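PDB 5H28: oxysterol-binding protein homolog 1 from Saccharomyces cerevisiae, which transfers sterols and other lipids between membranes without vesicles, and has in this chain the ankyrin-repeat domain required for targeting it to the nucleus-vacuole junction through NVJ1. Local coordinates for residues A[77-81]-A[108-112]; A[82-88]-A[115-119]; A[90-95]-A[121-127]. All coordinates share one frame. Residues are numbered along the deposited sequence.

Contact 1 of 3, residues A[77-81]-A[108-112]; sequences LDLNE and QPTIN
Neither segment is a regular helix or strand. Each holds a type I beta turn, D78 to E81 in one and Q108 to I111 in the other. The closest CA pairs are L79 with I111 (6.2 Å) and N80 with N112 (6.4 Å), so the two segments run the same way. L77 makes no contact across and packs on I60 and W64 of helix 54-64. D78 shapes the first turn. Its OD1 accepts from N80 N at 2.8 Å, an Asx turn, and its O accepts from E81 N at 3.1 Å. L79 points toward 108-112. Its CD2 lies 3.4 Å from Q108 CB, 3.7 Å from T110 OG1 and 3.9 Å from I111 CD1. L79 and I111 both also pack on L105 of helix 99-106. A water bridges L79 N (3.1 Å) and T110 OG1 (2.8 Å). N80, with chi1 m, carries the polar link. Its ND2 donates to T110 O at 2.8 Å, and its OD1 accepts from N112 N at 2.8 Å. One side-chain amide thus pairs with two backbone groups. A second water donates to N80 OD1 (2.7 Å) and N112 O (3.1 Å). E81 makes no contact across; its side chain touches H46 of helix 44-51. The contact joins the loop before the helix pair 89-95/99-106 to the loop after it, consistent with the side-by-side loops of an ankyrin-repeat fold.

Contact 2 of 3, residues A[82-88]-A[115-119]; sequences RDSNGNT and VLNNS
This is a loop-to-loop contact between the turn leading into helix 89-95 and the loop after helix 99-106. Both segments are irregular. The closest CA pairs are G86 with N117, only 3.9 Å, and T88 with V115, 7.6 Å. A type I turn runs from D83 to G86. D83, chi1 p, stiffens it: its OD1 accepts from N85 N (2.8 Å, an Asx turn) and N87 N (2.9 Å). G86 (phi/psi 84/6) has no CB to clash with N117 CA, which approaches G86 O at 3.3 Å, a CA-H...O contact. N118 N donates to N85 O at 2.8 Å. N117 ND2 donates to N87 OD1 at 2.9 Å; N117 has chi1 p and its OD1 accepts from L121 N. The R82 side chain (chi1 m, chi2 t, chi3 p) reaches across to the other loop. Its NH2 donates to L116 O at 2.9 Å, and NE weakly to the same O at 3.3 Å. V115 CG1 packs on T88 CG2 at 3.6 Å. T88 is the N-cap of the following helix, and its OG1 bonds H91 ND1. A tight turn ahead of a TPLH helix start, packed on the next loop, is typical of ankyrin repeats.

Contact 3 of 3, residues A[90-95]-A[121-127]; sequences LHIAAY and LQAIEMC
Segment 90-95 of helix 89-95 packs against 121-127, where A123 to M126 have helical backbone angles. The closest CA pairs are H91 with A123 (4.1 Å) and Y95 with M126 (4.9 Å). The small A123 lets the H91 backbone come this close. A123 CB fits between L90 and H91, 3.5 Å from L90 CG and 4.1 Å from the H91 ring centroid, over its face, a CH-pi contact. A94 CB points toward the other segment, 3.4 Å from A123 O and 3.8 Å from C127 SG. M126 (chi1 to chi3 all m) is the large bump in the hollow between H91 and Y95. Its CG is 3.7 Å from H91 CD2, and its SD lies at the ring edge. Y95 CA makes a CA-H...O contact with M126 O at 3.5 Å. H91 NE2 donates to L121 O at 2.9 Å, while H91 ND1 bonds T88 OG1. Thus mostly apolar packing surrounds a buried H91 that joins the L121 carbonyl to T88 at its own helix start.

How the contacts relate
Along the chain the first segments come in the order 77-81, 82-88, 90-95, and their partners follow in the same order, 108-112, 115-119, 121-127. Two consecutive pieces thus lie side by side in parallel register, with helix 99-106 between them in sequence. Contact 2 lies in the middle. Its centre is 14 Å from that of contact 1 and 10 Å from that of contact 3, and it touches both. T88 CG2 is 3.7 Å from N80 O, and V115 O is 3.1 Å from H91 CE1. Contacts 1 and 3 do not touch. Together they form a continuous seam between the two runs, 77-95 and 108-127, of the ankyrin domain that interacts with NVJ1.

Contact 1 of 3, residues A[77-81]-A[108-112]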
ATOM      1  N   LEU A  77       4.139 -11.726 -11.446  1.00  8.55           N
ATOM      2  CA  LEU A  77       2.808 -11.191 -11.660  1.00  8.32           C
ATOM      3  C   LEU A  77       2.453 -10.195 -10.574  1.00  7.88           C
ATOM      4  O   LEU A  77       2.740 -10.407  -9.391  1.00  9.25           O
ATOM      5  CB  LEU A  77       1.786 -12.328 -11.693  1.00  8.64           C
ATOM      6  CG  LEU A  77       2.073 -13.403 -12.746  1.00  9.07           C
ATOM      7  CD1 LEU A  77       0.962 -14.437 -12.725  1.00 11.30           C
ATOM      8  CD2 LEU A  77       2.190 -12.767 -14.132  1.00 11.03           C
ATOM      9  N   ASP A  78       1.843  -9.096 -10.996  1.00  8.03           N
ATOM     10  CA  ASP A  78       1.433  -8.031 -10.098  1.00  7.43           C
ATOM     11  C   ASP A  78       0.014  -8.322  -9.629  1.00  7.46           C
ATOM     12  O   ASP A  78      -0.916  -8.387 -10.433  1.00  7.00           O
ATOM     13  CB  ASP A  78       1.475  -6.695 -10.844  1.00  8.05           C
ATOM     14  CG  ASP A  78       1.252  -5.507  -9.933  1.00  9.58           C
ATOM     15  OD1 ASP A  78       0.836  -5.703  -8.771  1.00  8.83           O
ATOM     16  OD2 ASP A  78       1.488  -4.370 -10.389  1.00 11.21           O
ATOM     17  N   LEU A  79      -0.151  -8.510  -8.328  1.00  7.45           N
ATOM     18  CA  LEU A  79      -1.463  -8.789  -7.768  1.00  8.04           C
ATOM     19  C   LEU A  79      -2.391  -7.603  -8.028  1.00  7.21           C
ATOM     20  O   LEU A  79      -3.612  -7.749  -8.071  1.00  8.24           O
ATOM     21  CB  LEU A  79      -1.330  -9.031  -6.263  1.00 10.79           C
ATOM     22  CG  LEU A  79      -2.292 -10.014  -5.603  1.00 14.89           C
ATOM     23  CD1 LEU A  79      -2.210 -11.361  -6.301  1.00 10.63           C
ATOM     24  CD2 LEU A  79      -1.928 -10.151  -4.132  1.00 12.20           C
ATOM     25  N   ASN A  80      -1.794  -6.430  -8.226  1.00  6.86           N
ATOM     26  CA  ASN A  80      -2.540  -5.201  -8.451  1.00  6.50           C
ATOM     27  C   ASN A  80      -2.458  -4.670  -9.879  1.00  6.09           C
ATOM     28  O   ASN A  80      -2.635  -3.474 -10.113  1.00  7.80           O
ATOM     29  CB  ASN A  80      -2.049  -4.149  -7.462  1.00  7.17           C
ATOM     30  CG  ASN A  80      -1.988  -4.686  -6.050  1.00  6.22           C
ATOM     31  OD1 ASN A  80      -3.005  -5.097  -5.493  1.00  8.16           O
ATOM     32  ND2 ASN A  80      -0.793  -4.703  -5.467  1.00  9.01           N
ATOM     33  N   GLU A  81      -2.190  -5.568 -10.824  1.00  6.18           N
ATOM     34  CA  GLU A  81      -2.106  -5.222 -12.244  1.00  5.52           C
ATOM     35  C   GLU A  81      -3.390  -4.525 -12.692  1.00  6.40           C
ATOM     36  O   GLU A  81      -4.484  -4.992 -12.393  1.00  5.84           O
ATOM     37  CB  GLU A  81      -1.926  -6.501 -13.067  1.00  7.06           C
ATOM     38  CG  GLU A  81      -1.878  -6.314 -14.584  1.00  7.88           C
ATOM     39  CD  GLU A  81      -0.507  -5.906 -15.084  1.00 12.78           C
ATOM     40  OE1 GLU A  81       0.493  -6.294 -14.445  1.00 13.00           O
ATOM     41  OE2 GLU A  81      -0.428  -5.215 -16.126  1.00 14.66           O
ATOM     42  N   GLN A 108      -3.459 -11.325   1.021  1.00  8.12           N
ATOM     43  CA  GLN A 108      -2.107 -11.392   0.474  1.00  7.91           C
ATOM     44  C   GLN A 108      -1.242 -10.211   0.888  1.00  7.58           C
ATOM     45  O   GLN A 108      -1.710  -9.078   0.959  1.00  8.76           O
ATOM     46  CB  GLN A 108      -2.159 -11.486  -1.050  1.00  5.48           C
ATOM     47  CG  GLN A 108      -2.936 -12.691  -1.542  1.00  8.14           C
ATOM     48  CD  GLN A 108      -2.527 -13.959  -0.827  1.00  9.18           C
ATOM     49  OE1 GLN A 108      -1.391 -14.415  -0.949  1.00 11.39           O
ATOM     50  NE2 GLN A 108      -3.449 -14.528  -0.060  1.00 10.96           N
ATOM     51  N   PRO A 109       0.044 -10.469   1.160  1.00  9.29           N
ATOM     52  CA  PRO A 109       1.016  -9.455   1.577  1.00  9.35           C
ATOM     53  C   PRO A 109       1.132  -8.219   0.683  1.00  9.43           C
ATOM     54  O   PRO A 109       1.269  -7.103   1.182  1.00  9.55           O
ATOM     55  CB  PRO A 109       2.326 -10.238   1.624  1.00 10.95           C
ATOM     56  CG  PRO A 109       1.883 -11.603   2.018  1.00 11.09           C
ATOM     57  CD  PRO A 109       0.660 -11.808   1.154  1.00  9.53           C
ATOM     58  N   THR A 110       1.063  -8.412  -0.630  1.00  9.41           N
ATOM     59  CA  THR A 110       1.220  -7.295  -1.559  1.00  8.56           C
ATOM     60  C   THR A 110      -0.055  -6.678  -2.120  1.00  8.48           C
ATOM     61  O   THR A 110       0.012  -5.837  -3.013  1.00  8.90           O
ATOM     62  CB  THR A 110       2.092  -7.700  -2.765  1.00  8.96           C
ATOM     63  OG1 THR A 110       1.417  -8.709  -3.527  1.00  9.98           O
ATOM     64  CG2 THR A 110       3.432  -8.234  -2.298  1.00 11.53           C
ATOM     65  N   ILE A 111      -1.210  -7.074  -1.603  1.00  6.30           N
ATOM     66  CA  ILE A 111      -2.461  -6.532  -2.120  1.00  7.06           C
ATOM     67  C   ILE A 111      -2.609  -5.038  -1.833  1.00  6.87           C
ATOM     68  O   ILE A 111      -2.157  -4.542  -0.802  1.00  7.64           O
ATOM     69  CB  ILE A 111      -3.689  -7.280  -1.518  1.00  6.73           C
ATOM     70  CG1 ILE A 111      -4.940  -6.995  -2.354  1.00  8.77           C
ATOM     71  CG2 ILE A 111      -3.923  -6.849  -0.070  1.00  8.76           C
ATOM     72  CD1 ILE A 111      -4.905  -7.612  -3.744  1.00  7.33           C
ATOM     73  N   ASN A 112      -3.209  -4.320  -2.777  1.00  6.45           N
ATOM     74  CA  ASN A 112      -3.491  -2.902  -2.589  1.00  8.64           C
ATOM     75  C   ASN A 112      -4.952  -2.729  -2.982  1.00  8.03           C
ATOM     76  O   ASN A 112      -5.270  -2.579  -4.165  1.00  9.59           O
ATOM     77  CB  ASN A 112      -2.625  -2.006  -3.476  1.00  7.69           C
ATOM     78  CG  ASN A 112      -2.920  -0.533  -3.251  1.00  8.81           C
ATOM     79  OD1 ASN A 112      -3.798  -0.186  -2.461  1.00  7.14           O
ATOM     80  ND2 ASN A 112      -2.196   0.338  -3.943  1.00 10.32           N
TER
HETATM   81  O   HOH W   1       2.002  -8.100  -6.203  1.00 10.41           O
HETATM   82  O   HOH W   2      -5.537  -4.830  -6.247  1.00 16.75           O

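Contact 2 of 3, residues A[82-88]-A[115-119]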
ATOM      1  N   ARG A  82      -3.265  -3.415 -13.412  1.00  5.80           N
ATOM      2  CA  ARG A  82      -4.447  -2.706 -13.901  1.00  6.93           C
ATOM      3  C   ARG A  82      -4.635  -2.982 -15.390  1.00  7.46           C
ATOM      4  O   ARG A  82      -3.676  -2.886 -16.166  1.00  8.59           O
ATOM      5  CB  ARG A  82      -4.303  -1.194 -13.672  1.00  9.32           C
ATOM      6  CG  ARG A  82      -4.246  -0.788 -12.202  1.00 10.57           C
ATOM      7  CD  ARG A  82      -4.040   0.717 -12.008  1.00 12.99           C
ATOM      8  NE  ARG A  82      -5.260   1.511 -12.173  1.00 14.57           N
ATOM      9  CZ  ARG A  82      -5.473   2.359 -13.175  1.00 15.72           C
ATOM     10  NH1 ARG A  82      -4.552   2.520 -14.116  1.00 17.81           N
ATOM     11  NH2 ARG A  82      -6.593   3.071 -13.222  1.00 13.21           N
ATOM     12  N   ASP A  83      -5.857  -3.337 -15.789  1.00  7.59           N
ATOM     13  CA  ASP A  83      -6.138  -3.587 -17.199  1.00  7.68           C
ATOM     14  C   ASP A  83      -6.475  -2.268 -17.895  1.00  7.82           C
ATOM     15  O   ASP A  83      -6.287  -1.199 -17.312  1.00  8.29           O
ATOM     16  CB  ASP A  83      -7.273  -4.616 -17.378  1.00  9.31           C
ATOM     17  CG  ASP A  83      -8.593  -4.182 -16.756  1.00  9.76           C
ATOM     18  OD1 ASP A  83      -8.837  -2.971 -16.592  1.00  6.52           O
ATOM     19  OD2 ASP A  83      -9.414  -5.081 -16.456  1.00 10.12           O
ATOM     20  N   SER A  84      -6.965  -2.334 -19.129  1.00  7.74           N
ATOM     21  CA  SER A  84      -7.279  -1.115 -19.869  1.00  8.65           C
ATOM     22  C   SER A  84      -8.378  -0.253 -19.251  1.00  9.16           C
ATOM     23  O   SER A  84      -8.525   0.914 -19.615  1.00 11.69           O
ATOM     24  CB  SER A  84      -7.628  -1.446 -21.324  1.00  9.95           C
ATOM     25  OG  SER A  84      -8.792  -2.240 -21.413  1.00 12.78           O
ATOM     26  N   ASN A  85      -9.157  -0.824 -18.333  1.00  7.17           N
ATOM     27  CA  ASN A  85     -10.212  -0.076 -17.649  1.00  7.59           C
ATOM     28  C   ASN A  85      -9.700   0.406 -16.297  1.00  7.36           C
ATOM     29  O   ASN A  85     -10.417   1.076 -15.551  1.00  6.88           O
ATOM     30  CB  ASN A  85     -11.452  -0.949 -17.408  1.00  8.26           C
ATOM     31  CG  ASN A  85     -12.379  -0.989 -18.602  1.00 10.63           C
ATOM     32  OD1 ASN A  85     -12.530   0.002 -19.313  1.00 12.05           O
ATOM     33  ND2 ASN A  85     -13.024  -2.131 -18.817  1.00 10.82           N
ATOM     34  N   GLY A  86      -8.459   0.051 -15.984  1.00  5.40           N
ATOM     35  CA  GLY A  86      -7.880   0.434 -14.713  1.00  6.99           C
ATOM     36  C   GLY A  86      -8.272  -0.554 -13.629  1.00  5.92           C
ATOM     37  O   GLY A  86      -7.963  -0.344 -12.458  1.00  6.76           O
ATOM     38  N   ASN A  87      -8.955  -1.631 -14.014  1.00  6.53           N
ATOM     39  CA  ASN A  87      -9.382  -2.641 -13.049  1.00  5.98           C
ATOM     40  C   ASN A  87      -8.280  -3.616 -12.672  1.00  5.49           C
ATOM     41  O   ASN A  87      -7.486  -4.034 -13.513  1.00  6.43           O
ATOM     42  CB  ASN A  87     -10.563  -3.456 -13.581  1.00  5.67           C
ATOM     43  CG  ASN A  87     -11.850  -2.668 -13.611  1.00  4.28           C
ATOM     44  OD1 ASN A  87     -12.156  -1.929 -12.679  1.00  7.25           O
ATOM     45  ND2 ASN A  87     -12.623  -2.836 -14.683  1.00  7.66           N
ATOM     46  N   THR A  88      -8.265  -3.983 -11.396  1.00  6.07           N
ATOM     47  CA  THR A  88      -7.307  -4.944 -10.859  1.00  6.60           C
ATOM     48  C   THR A  88      -8.068  -6.257 -10.719  1.00  5.62           C
ATOM     49  O   THR A  88      -9.285  -6.293 -10.899  1.00  4.82           O
ATOM     50  CB  THR A  88      -6.853  -4.551  -9.449  1.00  6.59           C
ATOM     51  OG1 THR A  88      -7.989  -4.575  -8.570  1.00  6.12           O
ATOM     52  CG2 THR A  88      -6.243  -3.164  -9.444  1.00  7.54           C
ATOM     53  N   VAL A 115      -6.555   0.748  -5.068  1.00  6.43           N
ATOM     54  CA  VAL A 115      -6.372   1.130  -6.461  1.00  5.37           C
ATOM     55  C   VAL A 115      -7.699   1.590  -7.073  1.00  5.19           C
ATOM     56  O   VAL A 115      -8.740   0.963  -6.877  1.00  6.63           O
ATOM     57  CB  VAL A 115      -5.811  -0.050  -7.287  1.00  5.24           C
ATOM     58  CG1 VAL A 115      -5.691   0.346  -8.752  1.00  6.51           C
ATOM     59  CG2 VAL A 115      -4.445  -0.463  -6.745  1.00  9.08           C
ATOM     60  N   LEU A 116      -7.658   2.694  -7.815  1.00  6.41           N
ATOM     61  CA  LEU A 116      -8.859   3.220  -8.459  1.00  7.27           C
ATOM     62  C   LEU A 116      -8.820   2.873  -9.941  1.00  7.42           C
ATOM     63  O   LEU A 116      -7.760   2.937 -10.562  1.00  7.99           O
ATOM     64  CB  LEU A 116      -8.919   4.746  -8.307  1.00  9.23           C
ATOM     65  CG  LEU A 116      -8.863   5.299  -6.883  1.00 12.52           C
ATOM     66  CD1 LEU A 116      -8.802   6.820  -6.917  1.00 14.40           C
ATOM     67  CD2 LEU A 116     -10.072   4.823  -6.114  1.00 14.11           C
ATOM     68  N   ASN A 117      -9.960   2.483 -10.505  1.00  7.22           N
ATOM     69  CA  ASN A 117      -9.992   2.183 -11.932  1.00  6.51           C
ATOM     70  C   ASN A 117     -10.241   3.496 -12.680  1.00  7.34           C
ATOM     71  O   ASN A 117     -10.265   4.562 -12.059  1.00  7.38           O
ATOM     72  CB  ASN A 117     -11.055   1.112 -12.271  1.00  7.22           C
ATOM     73  CG  ASN A 117     -12.475   1.540 -11.938  1.00  5.84           C
ATOM     74  OD1 ASN A 117     -12.745   2.708 -11.687  1.00  8.07           O
ATOM     75  ND2 ASN A 117     -13.398   0.578 -11.954  1.00  6.25           N
ATOM     76  N   ASN A 118     -10.409   3.435 -13.996  1.00  7.63           N
ATOM     77  CA  ASN A 118     -10.614   4.655 -14.782  1.00  8.80           C
ATOM     78  C   ASN A 118     -11.855   5.449 -14.396  1.00  8.72           C
ATOM     79  O   ASN A 118     -11.912   6.661 -14.624  1.00 10.50           O
ATOM     80  CB  ASN A 118     -10.648   4.337 -16.280  1.00  9.03           C
ATOM     81  CG  ASN A 118      -9.296   3.898 -16.815  1.00 11.25           C
ATOM     82  OD1 ASN A 118      -9.123   3.719 -18.021  1.00 19.03           O
ATOM     83  ND2 ASN A 118      -8.331   3.723 -15.920  1.00 10.79           N
ATOM     84  N   SER A 119     -12.843   4.772 -13.817  1.00  7.23           N
ATOM     85  CA  SER A 119     -14.072   5.429 -13.380  1.00  8.11           C
ATOM     86  C   SER A 119     -13.933   5.948 -11.949  1.00  7.96           C
ATOM     87  O   SER A 119     -14.909   6.380 -11.338  1.00  8.64           O
ATOM     88  CB  SER A 119     -15.262   4.466 -13.468  1.00  9.51           C
ATOM     89  OG  SER A 119     -15.701   4.315 -14.809  1.00 11.84           O
TER
HETATM   90  O   HOH W   3     -13.096   1.763 -15.233  1.00 13.01           O

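Contact 3 of 3, residues A[90-95]-A[121-127]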
ATOM      1  N   LEU A  90      -8.823  -7.737  -8.121  1.00  4.39           N
ATOM      2  CA  LEU A  90      -9.758  -7.552  -7.013  1.00  4.81           C
ATOM      3  C   LEU A  90     -11.036  -6.866  -7.501  1.00  6.05           C
ATOM      4  O   LEU A  90     -12.129  -7.207  -7.052  1.00  5.95           O
ATOM      5  CB  LEU A  90      -9.106  -6.729  -5.899  1.00  5.59           C
ATOM      6  CG  LEU A  90      -9.913  -6.559  -4.608  1.00  4.74           C
ATOM      7  CD1 LEU A  90     -10.123  -7.906  -3.924  1.00  8.29           C
ATOM      8  CD2 LEU A  90      -9.174  -5.602  -3.682  1.00  7.79           C
ATOM      9  N   HIS A  91     -10.906  -5.903  -8.415  1.00  6.06           N
ATOM     10  CA  HIS A  91     -12.084  -5.224  -8.960  1.00  4.00           C
ATOM     11  C   HIS A  91     -12.959  -6.239  -9.686  1.00  5.21           C
ATOM     12  O   HIS A  91     -14.183  -6.243  -9.547  1.00  4.55           O
ATOM     13  CB  HIS A  91     -11.703  -4.155  -9.990  1.00  4.56           C
ATOM     14  CG  HIS A  91     -11.222  -2.865  -9.404  1.00  3.90           C
ATOM     15  ND1 HIS A  91      -9.906  -2.650  -9.059  1.00  5.17           N
ATOM     16  CD2 HIS A  91     -11.867  -1.696  -9.172  1.00  4.15           C
ATOM     17  CE1 HIS A  91      -9.759  -1.404  -8.646  1.00  5.73           C
ATOM     18  NE2 HIS A  91     -10.933  -0.803  -8.706  1.00  5.14           N
ATOM     19  N   ILE A  92     -12.316  -7.088 -10.482  1.00  4.35           N
ATOM     20  CA  ILE A  92     -13.025  -8.097 -11.250  1.00  6.13           C
ATOM     21  C   ILE A  92     -13.698  -9.116 -10.336  1.00  4.78           C
ATOM     22  O   ILE A  92     -14.852  -9.485 -10.547  1.00  6.54           O
ATOM     23  CB  ILE A  92     -12.057  -8.824 -12.227  1.00  7.02           C
ATOM     24  CG1 ILE A  92     -11.372  -7.805 -13.150  1.00  8.06           C
ATOM     25  CG2 ILE A  92     -12.811  -9.871 -13.035  1.00  8.57           C
ATOM     26  CD1 ILE A  92     -12.305  -6.969 -14.008  1.00  8.29           C
ATOM     27  N   ALA A  93     -12.977  -9.566  -9.315  1.00  5.41           N
ATOM     28  CA  ALA A  93     -13.523 -10.544  -8.386  1.00  5.20           C
ATOM     29  C   ALA A  93     -14.725  -9.988  -7.630  1.00  6.31           C
ATOM     30  O   ALA A  93     -15.716 -10.687  -7.427  1.00  6.70           O
ATOM     31  CB  ALA A  93     -12.445 -10.987  -7.406  1.00  6.08           C
ATOM     32  N   ALA A  94     -14.629  -8.731  -7.207  1.00  6.79           N
ATOM     33  CA  ALA A  94     -15.712  -8.089  -6.474  1.00  6.48           C
ATOM     34  C   ALA A  94     -16.949  -7.943  -7.353  1.00  6.79           C
ATOM     35  O   ALA A  94     -18.061  -8.264  -6.939  1.00  7.88           O
ATOM     36  CB  ALA A  94     -15.263  -6.721  -5.974  1.00  6.37           C
ATOM     37  N   TYR A  95     -16.755  -7.464  -8.574  1.00  6.82           N
ATOM     38  CA  TYR A  95     -17.886  -7.286  -9.468  1.00  7.49           C
ATOM     39  C   TYR A  95     -18.561  -8.608  -9.829  1.00  7.16           C
ATOM     40  O   TYR A  95     -19.789  -8.678  -9.920  1.00  8.27           O
ATOM     41  CB  TYR A  95     -17.453  -6.582 -10.754  1.00  8.36           C
ATOM     42  CG  TYR A  95     -18.607  -6.370 -11.700  1.00  9.70           C
ATOM     43  CD1 TYR A  95     -19.627  -5.471 -11.389  1.00 11.26           C
ATOM     44  CD2 TYR A  95     -18.725  -7.125 -12.864  1.00  9.72           C
ATOM     45  CE1 TYR A  95     -20.741  -5.333 -12.211  1.00 11.15           C
ATOM     46  CE2 TYR A  95     -19.833  -6.995 -13.694  1.00  8.60           C
ATOM     47  CZ  TYR A  95     -20.837  -6.101 -13.359  1.00  9.91           C
ATOM     48  OH  TYR A  95     -21.940  -5.988 -14.170  1.00 10.93           O
ATOM     49  N   LEU A 121     -13.183   4.240  -9.244  1.00  7.24           N
ATOM     50  CA  LEU A 121     -13.780   3.339  -8.270  1.00  5.76           C
ATOM     51  C   LEU A 121     -12.803   2.349  -7.660  1.00  6.98           C
ATOM     52  O   LEU A 121     -11.896   1.855  -8.335  1.00  6.24           O
ATOM     53  CB  LEU A 121     -14.913   2.545  -8.923  1.00  9.19           C
ATOM     54  CG  LEU A 121     -16.106   3.340  -9.451  1.00  9.84           C
ATOM     55  CD1 LEU A 121     -16.992   2.448 -10.309  1.00 14.13           C
ATOM     56  CD2 LEU A 121     -16.877   3.911  -8.274  1.00 13.47           C
ATOM     57  N   GLN A 122     -13.004   2.067  -6.376  1.00  6.63           N
ATOM     58  CA  GLN A 122     -12.193   1.076  -5.677  1.00  7.30           C
ATOM     59  C   GLN A 122     -12.935  -0.239  -5.865  1.00  5.99           C
ATOM     60  O   GLN A 122     -14.123  -0.240  -6.177  1.00  7.73           O
ATOM     61  CB  GLN A 122     -12.093   1.396  -4.187  1.00  9.24           C
ATOM     62  CG  GLN A 122     -11.084   2.475  -3.855  1.00 10.38           C
ATOM     63  CD  GLN A 122     -10.970   2.723  -2.364  1.00 13.06           C
ATOM     64  OE1 GLN A 122     -11.057   1.794  -1.559  1.00 15.62           O
ATOM     65  NE2 GLN A 122     -10.761   3.979  -1.986  1.00 15.13           N
ATOM     66  N   ALA A 123     -12.240  -1.352  -5.671  1.00  6.49           N
ATOM     67  CA  ALA A 123     -12.857  -2.662  -5.842  1.00  5.05           C
ATOM     68  C   ALA A 123     -14.123  -2.842  -5.010  1.00  5.83           C
ATOM     69  O   ALA A 123     -15.102  -3.404  -5.492  1.00  6.50           O
ATOM     70  CB  ALA A 123     -11.850  -3.759  -5.500  1.00  6.54           C
ATOM     71  N   ILE A 124     -14.117  -2.354  -3.774  1.00  5.94           N
ATOM     72  CA  ILE A 124     -15.291  -2.521  -2.919  1.00  7.65           C
ATOM     73  C   ILE A 124     -16.544  -1.891  -3.521  1.00  7.64           C
ATOM     74  O   ILE A 124     -17.654  -2.378  -3.305  1.00  9.02           O
ATOM     75  CB  ILE A 124     -15.045  -1.949  -1.498  1.00  7.62           C
ATOM     76  CG1 ILE A 124     -16.258  -2.239  -0.609  1.00  7.68           C
ATOM     77  CG2 ILE A 124     -14.743  -0.457  -1.569  1.00 10.82           C
ATOM     78  CD1 ILE A 124     -16.049  -1.893   0.854  1.00 10.44           C
ATOM     79  N   GLU A 125     -16.362  -0.824  -4.293  1.00  7.87           N
ATOM     80  CA  GLU A 125     -17.484  -0.139  -4.925  1.00  8.85           C
ATOM     81  C   GLU A 125     -18.011  -0.882  -6.145  1.00  9.63           C
ATOM     82  O   GLU A 125     -19.026  -0.488  -6.720  1.00 10.60           O
ATOM     83  CB  GLU A 125     -17.074   1.271  -5.341  1.00  9.48           C
ATOM     84  CG  GLU A 125     -16.520   2.115  -4.216  1.00 11.23           C
ATOM     85  CD  GLU A 125     -16.070   3.470  -4.704  1.00 12.11           C
ATOM     86  OE1 GLU A 125     -16.927   4.363  -4.890  1.00 15.85           O
ATOM     87  OE2 GLU A 125     -14.856   3.636  -4.922  1.00 11.97           O
ATOM     88  N   MET A 126     -17.324  -1.949  -6.545  1.00  9.06           N
ATOM     89  CA  MET A 126     -17.747  -2.741  -7.698  1.00  8.15           C
ATOM     90  C   MET A 126     -18.761  -3.801  -7.275  1.00  9.60           C
ATOM     91  O   MET A 126     -19.434  -4.396  -8.115  1.00 10.13           O
ATOM     92  CB  MET A 126     -16.546  -3.452  -8.337  1.00  8.68           C
ATOM     93  CG  MET A 126     -15.431  -2.542  -8.828  1.00  8.24           C
ATOM     94  SD  MET A 126     -15.875  -1.560 -10.274  1.00 12.36           S
ATOM     95  CE  MET A 126     -15.793  -2.810 -11.580  1.00 14.01           C
ATOM     96  N   CYS A 127     -18.863  -4.036  -5.971  1.00 10.03           N
ATOM     97  CA  CYS A 127     -19.776  -5.048  -5.448  1.00 10.71           C
ATOM     98  C   CYS A 127     -21.257  -4.767  -5.642  1.00 11.35           C
ATOM     99  O   CYS A 127     -21.747  -3.683  -5.326  1.00 12.84           O
ATOM    100  CB  CYS A 127     -19.547  -5.261  -3.949  1.00 10.28           C
ATOM    101  SG  CYS A 127     -17.959  -5.936  -3.472  1.00 12.11           S
TER